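Local atomic coordinates of putative uncharacterized protein gbs0355 (Streptococcus agalactiae, PDB entry 3OKZ), a protein that is of unknown function but belongs to the LytR/CpsA/Psr family and so probably transfers glycopolymers onto the cell wall, like its relatives. Residues T57-L62 and E188-V193; K196-N201 and S237-K242. All coordinates share one frame; numbering follows the deposited sequence.

Contact 1 (T57-L62 and E188-V193); sequences TTMTSL and EVIQKV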
loop_
_atom_site.group_PDB
_atom_site.type_symbol
_atom_site.label_atom_id
_atom_site.label_comp_id
_atom_site.label_asym_id
_atom_site.label_seq_id
_atom_site.Cartn_x
_atom_site.Cartn_y
_atom_site.Cartn_z
ATOM N N THR A 57 8.641 8.139 -10.041
ATOM C CA THR A 57 8.062 7.280 -9.018
ATOM C C THR A 57 6.659 6.830 -9.405
ATOM O O THR A 57 5.892 7.590 -9.996
ATOM C CB THR A 57 7.988 8.011 -7.667
ATOM O OG1 THR A 57 9.309 8.169 -7.143
ATOM C CG2 THR A 57 7.135 7.235 -6.673
ATOM N N THR A 58 6.328 5.586 -9.075
ATOM C CA THR A 58 5.003 5.058 -9.370
ATOM C C THR A 58 4.443 4.367 -8.142
ATOM O O THR A 58 5.183 3.746 -7.376
ATOM C CB THR A 58 5.037 4.021 -10.495
ATOM O OG1 THR A 58 5.553 2.780 -9.986
ATOM C CG2 THR A 58 5.911 4.519 -11.649
HETATM N N MSE A 59 3.131 4.474 -7.965
HETATM C CA MSE A 59 2.453 3.841 -6.845
HETATM C C MSE A 59 1.316 2.984 -7.326
HETATM O O MSE A 59 0.390 3.465 -7.984
HETATM C CB MSE A 59 1.878 4.878 -5.907
HETATM C CG MSE A 59 2.887 5.805 -5.313
HETATM SE SE MSE A 59 1.977 6.862 -4.033
HETATM C CE MSE A 59 2.342 5.762 -2.485
ATOM N N THR A 60 1.374 1.709 -6.983
ATOM C CA THR A 60 0.317 0.803 -7.368
ATOM C C THR A 60 -0.405 0.238 -6.135
ATOM O O THR A 60 0.169 -0.496 -5.326
ATOM C CB THR A 60 0.883 -0.305 -8.276
ATOM O OG1 THR A 60 1.380 0.303 -9.475
ATOM C CG2 THR A 60 -0.196 -1.319 -8.665
ATOM N N SER A 61 -1.667 0.634 -5.987
ATOM C CA SER A 61 -2.505 0.179 -4.884
ATOM C C SER A 61 -2.932 -1.253 -5.189
ATOM O O SER A 61 -3.231 -1.591 -6.335
ATOM C CB SER A 61 -3.739 1.082 -4.757
ATOM O OG SER A 61 -3.385 2.451 -4.592
ATOM N N LEU A 62 -2.972 -2.096 -4.167
ATOM C CA LEU A 62 -3.329 -3.499 -4.364
ATOM C C LEU A 62 -4.640 -3.839 -3.674
ATOM O O LEU A 62 -4.705 -3.913 -2.448
ATOM C CB LEU A 62 -2.204 -4.388 -3.829
ATOM C CG LEU A 62 -0.798 -3.898 -4.205
ATOM C CD1 LEU A 62 0.292 -4.779 -3.562
ATOM C CD2 LEU A 62 -0.675 -3.885 -5.716
ATOM N N GLU A 188 -3.873 9.732 -2.472
ATOM C CA GLU A 188 -3.847 11.172 -2.347
ATOM C C GLU A 188 -3.184 11.597 -1.052
ATOM O O GLU A 188 -2.240 12.385 -1.061
ATOM C CB GLU A 188 -5.276 11.703 -2.371
ATOM C CG GLU A 188 -5.415 13.205 -2.320
ATOM C CD GLU A 188 -6.869 13.611 -2.377
ATOM O OE1 GLU A 188 -7.654 12.848 -2.989
ATOM O OE2 GLU A 188 -7.224 14.680 -1.824
ATOM N N VAL A 189 -3.685 11.090 0.071
ATOM C CA VAL A 189 -3.118 11.460 1.360
ATOM C C VAL A 189 -1.608 11.170 1.383
ATOM O O VAL A 189 -0.823 11.989 1.857
ATOM C CB VAL A 189 -3.836 10.723 2.535
ATOM C CG1 VAL A 189 -3.338 11.247 3.869
ATOM C CG2 VAL A 189 -5.334 10.956 2.460
ATOM N N ILE A 190 -1.201 10.020 0.855
ATOM C CA ILE A 190 0.214 9.675 0.837
ATOM C C ILE A 190 1.008 10.676 0.015
ATOM O O ILE A 190 1.986 11.256 0.498
ATOM C CB ILE A 190 0.440 8.239 0.282
ATOM C CG1 ILE A 190 0.355 7.234 1.426
ATOM C CG2 ILE A 190 1.823 8.106 -0.354
ATOM C CD1 ILE A 190 1.414 7.444 2.486
ATOM N N GLN A 191 0.577 10.889 -1.223
ATOM C CA GLN A 191 1.254 11.818 -2.124
ATOM C C GLN A 191 1.379 13.216 -1.559
ATOM O O GLN A 191 2.434 13.835 -1.667
ATOM C CB GLN A 191 0.519 11.893 -3.460
ATOM C CG GLN A 191 0.478 10.573 -4.206
ATOM C CD GLN A 191 -0.422 10.636 -5.411
ATOM O OE1 GLN A 191 -0.232 11.471 -6.295
ATOM N NE2 GLN A 191 -1.415 9.758 -5.456
ATOM N N LYS A 192 0.303 13.711 -0.952
ATOM C CA LYS A 192 0.303 15.057 -0.393
ATOM C C LYS A 192 1.230 15.227 0.808
ATOM O O LYS A 192 1.915 16.244 0.929
ATOM C CB LYS A 192 -1.122 15.468 -0.027
ATOM C CG LYS A 192 -2.006 15.721 -1.254
ATOM C CD LYS A 192 -3.326 16.424 -0.910
ATOM C CE LYS A 192 -4.004 16.884 -2.194
ATOM N NZ LYS A 192 -5.384 17.374 -1.985
ATOM N N VAL A 193 1.249 14.234 1.690
ATOM C CA VAL A 193 2.113 14.280 2.861
ATOM C C VAL A 193 3.571 14.254 2.431
ATOM O O VAL A 193 4.439 14.764 3.136
ATOM C CB VAL A 193 1.823 13.107 3.808
ATOM C CG1 VAL A 193 3.008 12.858 4.734
ATOM C CG2 VAL A 193 0.594 13.430 4.622
#

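Contact 2 (K196-N201 and S237-K242); sequences KILALN and SLEHIK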
loop_
_atom_site.group_PDB
_atom_site.type_symbol
_atom_site.label_atom_id
_atom_site.label_comp_id
_atom_site.label_asym_id
_atom_site.label_seq_id
_atom_site.Cartn_x
_atom_site.Cartn_y
_atom_site.Cartn_z
ATOM N N LYS A 196 4.385 17.766 0.972
ATOM C CA LYS A 196 4.547 18.633 2.132
ATOM C C LYS A 196 5.934 18.412 2.742
ATOM O O LYS A 196 6.708 19.356 2.900
ATOM C CB LYS A 196 3.458 18.311 3.162
ATOM C CG LYS A 196 2.819 19.511 3.866
ATOM C CD LYS A 196 1.977 20.339 2.930
ATOM C CE LYS A 196 0.866 21.037 3.673
ATOM N NZ LYS A 196 1.354 21.683 4.902
ATOM N N ILE A 197 6.252 17.166 3.075
ATOM C CA ILE A 197 7.560 16.868 3.647
ATOM C C ILE A 197 8.649 17.480 2.757
ATOM O O ILE A 197 9.334 18.416 3.157
ATOM C CB ILE A 197 7.803 15.336 3.759
ATOM C CG1 ILE A 197 6.750 14.693 4.651
ATOM C CG2 ILE A 197 9.137 15.066 4.388
ATOM C CD1 ILE A 197 6.704 13.204 4.512
ATOM N N LEU A 198 8.792 16.956 1.545
ATOM C CA LEU A 198 9.798 17.442 0.605
ATOM C C LEU A 198 9.912 18.969 0.478
ATOM O O LEU A 198 11.014 19.495 0.301
ATOM C CB LEU A 198 9.550 16.851 -0.788
ATOM C CG LEU A 198 9.605 15.328 -0.919
ATOM C CD1 LEU A 198 9.724 14.960 -2.386
ATOM C CD2 LEU A 198 10.797 14.775 -0.151
ATOM N N ALA A 199 8.781 19.673 0.550
ATOM C CA ALA A 199 8.779 21.128 0.446
ATOM C C ALA A 199 9.579 21.722 1.598
ATOM O O ALA A 199 10.242 22.747 1.433
ATOM C CB ALA A 199 7.379 21.650 0.480
ATOM N N LEU A 200 9.505 21.094 2.772
ATOM C CA LEU A 200 10.280 21.578 3.909
ATOM C C LEU A 200 11.715 21.702 3.426
ATOM O O LEU A 200 12.446 22.629 3.793
ATOM C CB LEU A 200 10.244 20.587 5.074
ATOM C CG LEU A 200 8.960 20.605 5.881
ATOM C CD1 LEU A 200 9.137 19.785 7.139
ATOM C CD2 LEU A 200 8.624 22.042 6.221
ATOM N N ASN A 201 12.096 20.750 2.585
ATOM C CA ASN A 201 13.430 20.706 2.026
ATOM C C ASN A 201 14.425 21.037 3.110
ATOM O O ASN A 201 15.131 22.032 3.033
ATOM C CB ASN A 201 13.568 21.701 0.890
ATOM C CG ASN A 201 14.840 21.501 0.132
ATOM O OD1 ASN A 201 15.183 20.374 -0.225
ATOM N ND2 ASN A 201 15.559 22.584 -0.118
ATOM N N SER A 237 13.355 12.205 -7.161
ATOM C CA SER A 237 12.494 11.207 -7.781
ATOM C C SER A 237 11.066 11.306 -7.275
ATOM O O SER A 237 10.112 11.051 -8.016
ATOM C CB SER A 237 13.032 9.798 -7.509
ATOM O OG SER A 237 14.278 9.608 -8.157
ATOM N N LEU A 238 10.920 11.681 -6.010
ATOM C CA LEU A 238 9.603 11.802 -5.407
ATOM C C LEU A 238 8.835 13.001 -5.970
ATOM O O LEU A 238 7.653 13.183 -5.688
ATOM C CB LEU A 238 9.761 11.919 -3.891
ATOM C CG LEU A 238 10.678 10.838 -3.295
ATOM C CD1 LEU A 238 10.843 11.046 -1.793
ATOM C CD2 LEU A 238 10.105 9.458 -3.592
ATOM N N GLU A 239 9.507 13.798 -6.793
ATOM C CA GLU A 239 8.915 14.996 -7.382
ATOM C C GLU A 239 7.842 14.707 -8.427
ATOM O O GLU A 239 7.081 15.601 -8.799
ATOM C CB GLU A 239 10.015 15.851 -8.020
ATOM C CG GLU A 239 9.980 17.340 -7.685
ATOM C CD GLU A 239 10.463 17.645 -6.276
ATOM O OE1 GLU A 239 10.851 18.806 -6.020
ATOM O OE2 GLU A 239 10.452 16.733 -5.422
ATOM N N HIS A 240 7.796 13.471 -8.916
ATOM C CA HIS A 240 6.809 13.081 -9.926
ATOM C C HIS A 240 6.266 11.677 -9.672
ATOM O O HIS A 240 6.984 10.687 -9.847
ATOM C CB HIS A 240 7.432 13.132 -11.317
ATOM C CG HIS A 240 8.263 14.349 -11.556
ATOM N ND1 HIS A 240 9.588 14.425 -11.189
ATOM C CD2 HIS A 240 7.946 15.554 -12.082
ATOM C CE1 HIS A 240 10.054 15.626 -11.479
ATOM N NE2 HIS A 240 9.078 16.331 -12.021
ATOM N N ILE A 241 4.993 11.593 -9.289
ATOM C CA ILE A 241 4.372 10.312 -8.979
ATOM C C ILE A 241 3.227 9.918 -9.910
ATOM O O ILE A 241 2.271 10.675 -10.086
ATOM C CB ILE A 241 3.781 10.304 -7.546
ATOM C CG1 ILE A 241 4.644 11.128 -6.589
ATOM C CG2 ILE A 241 3.677 8.878 -7.043
ATOM C CD1 ILE A 241 5.975 10.516 -6.273
ATOM N N LYS A 242 3.321 8.725 -10.492
ATOM C CA LYS A 242 2.265 8.205 -11.353
ATOM C C LYS A 242 1.599 7.120 -10.521
ATOM O O LYS A 242 2.248 6.150 -10.147
ATOM C CB LYS A 242 2.838 7.580 -12.625
ATOM C CG LYS A 242 3.152 8.548 -13.763
ATOM C CD LYS A 242 3.837 7.793 -14.919
ATOM C CE LYS A 242 4.093 8.666 -16.147
ATOM N NZ LYS A 242 2.832 9.027 -16.863
#

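Contact 1 (T57-L62 and E188-V193)
Met59, modelled as selenomethionine, has its CG anti to the carbonyl carbon (chi1 -60°) and its next bond extended, then bends at the selenium (chi3 93°); SE is thereby carried out from the strand toward helix 178-200 and CE turns onto Ile190. On the helix, Ile190 sets its CG2 branch anti to the backbone N, and that methyl does the touching. The separation of Met59 CE from Ile190 CG2 is 3.2 Å, while Met59 SE stays 3.9 Å from the same Ile190 CG2, so both the methyl and the selenium lie against this branch. Ile190 CB is the next nearest atom to Met59 CE, at 4.2 Å. Gln191 meets the selenium rather than the methyl: its CG lies 4.0 Å from Met59 SE. The aliphatic part of the glutamine, not its amide, makes the contact, and the two side chains run past each other in opposite directions.

The backbones stay well apart, Met59 CA and Gln191 CA being 9.3 Å from each other, and a single strand side chain bridges the gap to two successive helix residues. Both segments fall within the LytR/CpsA/Psr family region, and the contact packs helix 178-200 on an inner strand of the mixed sheet, 56-62 lying between 41-51 and 241-252. On the strand side, Ile241 of strand 241-252 also packs against Met59. The helix has a polar flank too, where Lys192 NZ forms a salt bridge with Glu188 OE2 at 3.3 Å, one turn back, and also bonds to Thr131 O. With only 111 Å² buried in total and carbon and selenium as the touching atoms, cohesion probably rests on dispersion and the exclusion of water; no directional bond across these two segments holds the selenomethionine end.

Contact 2 (K196-N201 and S237-K242)
The closest backbone approach joins the last turn of helix 178-200 to the short 3-10 segment 237-239, with Leu198 CA 8.2 Å from Leu238 CA, a spacing that side chains must span. Leu198 supplies the larger share of the interface and points its CB toward the other segment. Its two methyls have different roles. CD1 is the leading atom: Leu198 CD1 comes within 3.4 Å of Leu238 CB, close to the 3-10 backbone. Leu198 CD2 makes the looser approach, 4.1 Å from Leu238 CD1. The two leucines cross at about a right angle, and each carries CG anti to its carbonyl carbon (chi1 -61° in Leu198, -49° in Leu238), which places Leu198 CD1 and CD2 and Leu238 CB and CD1 at the interface.

Glu239 adds a second, peripheral touch. Its chain bends at chi2 (75°), and one carboxylate oxygen, Glu239 OE2, comes to 3.6 Å from Leu198 CD1. This is a van der Waals contact between a carboxylate oxygen and a methyl. Glu239 itself is exposed, and the whole contact is a small one at the surface, with 117 Å² buried, both sides summed.

Beyond the two segments, Lys235 also packs on Leu198 and bonds through its NZ to Asn201 OD1, tying the loop before the 3-10 segment to the helix end. Helix 203-212 covers another part of that end, through Tyr206 on Ile197 and Ser205 and Ile209 on Leu200. On the sheet side, Leu238 rests on Thr57 of strand 56-62, and after His240 the chain enters strand 241-252.

In the fold
Both contacts dock helix 178-200 on one region of the mixed sheet: contact 1 through the middle of the helix onto strand 56-62, contact 2 through its C-terminal end onto the entrance to strand 241-252. Their centres are about 11 Å apart. The two strands are parallel neighbours in the sheet, and probable hydrogen bonds join the contacts directly, from Lys242 N to Thr57 O and from Met59 N to Lys242 O, both at 2.9 Å. Thr57 CB also packs 3.5 Å from Ile241 CD1. Burial differs: contact 1 is centred about 8 Å from the centre of the chain, whereas contact 2, about 18 Å from it, lies at the surface.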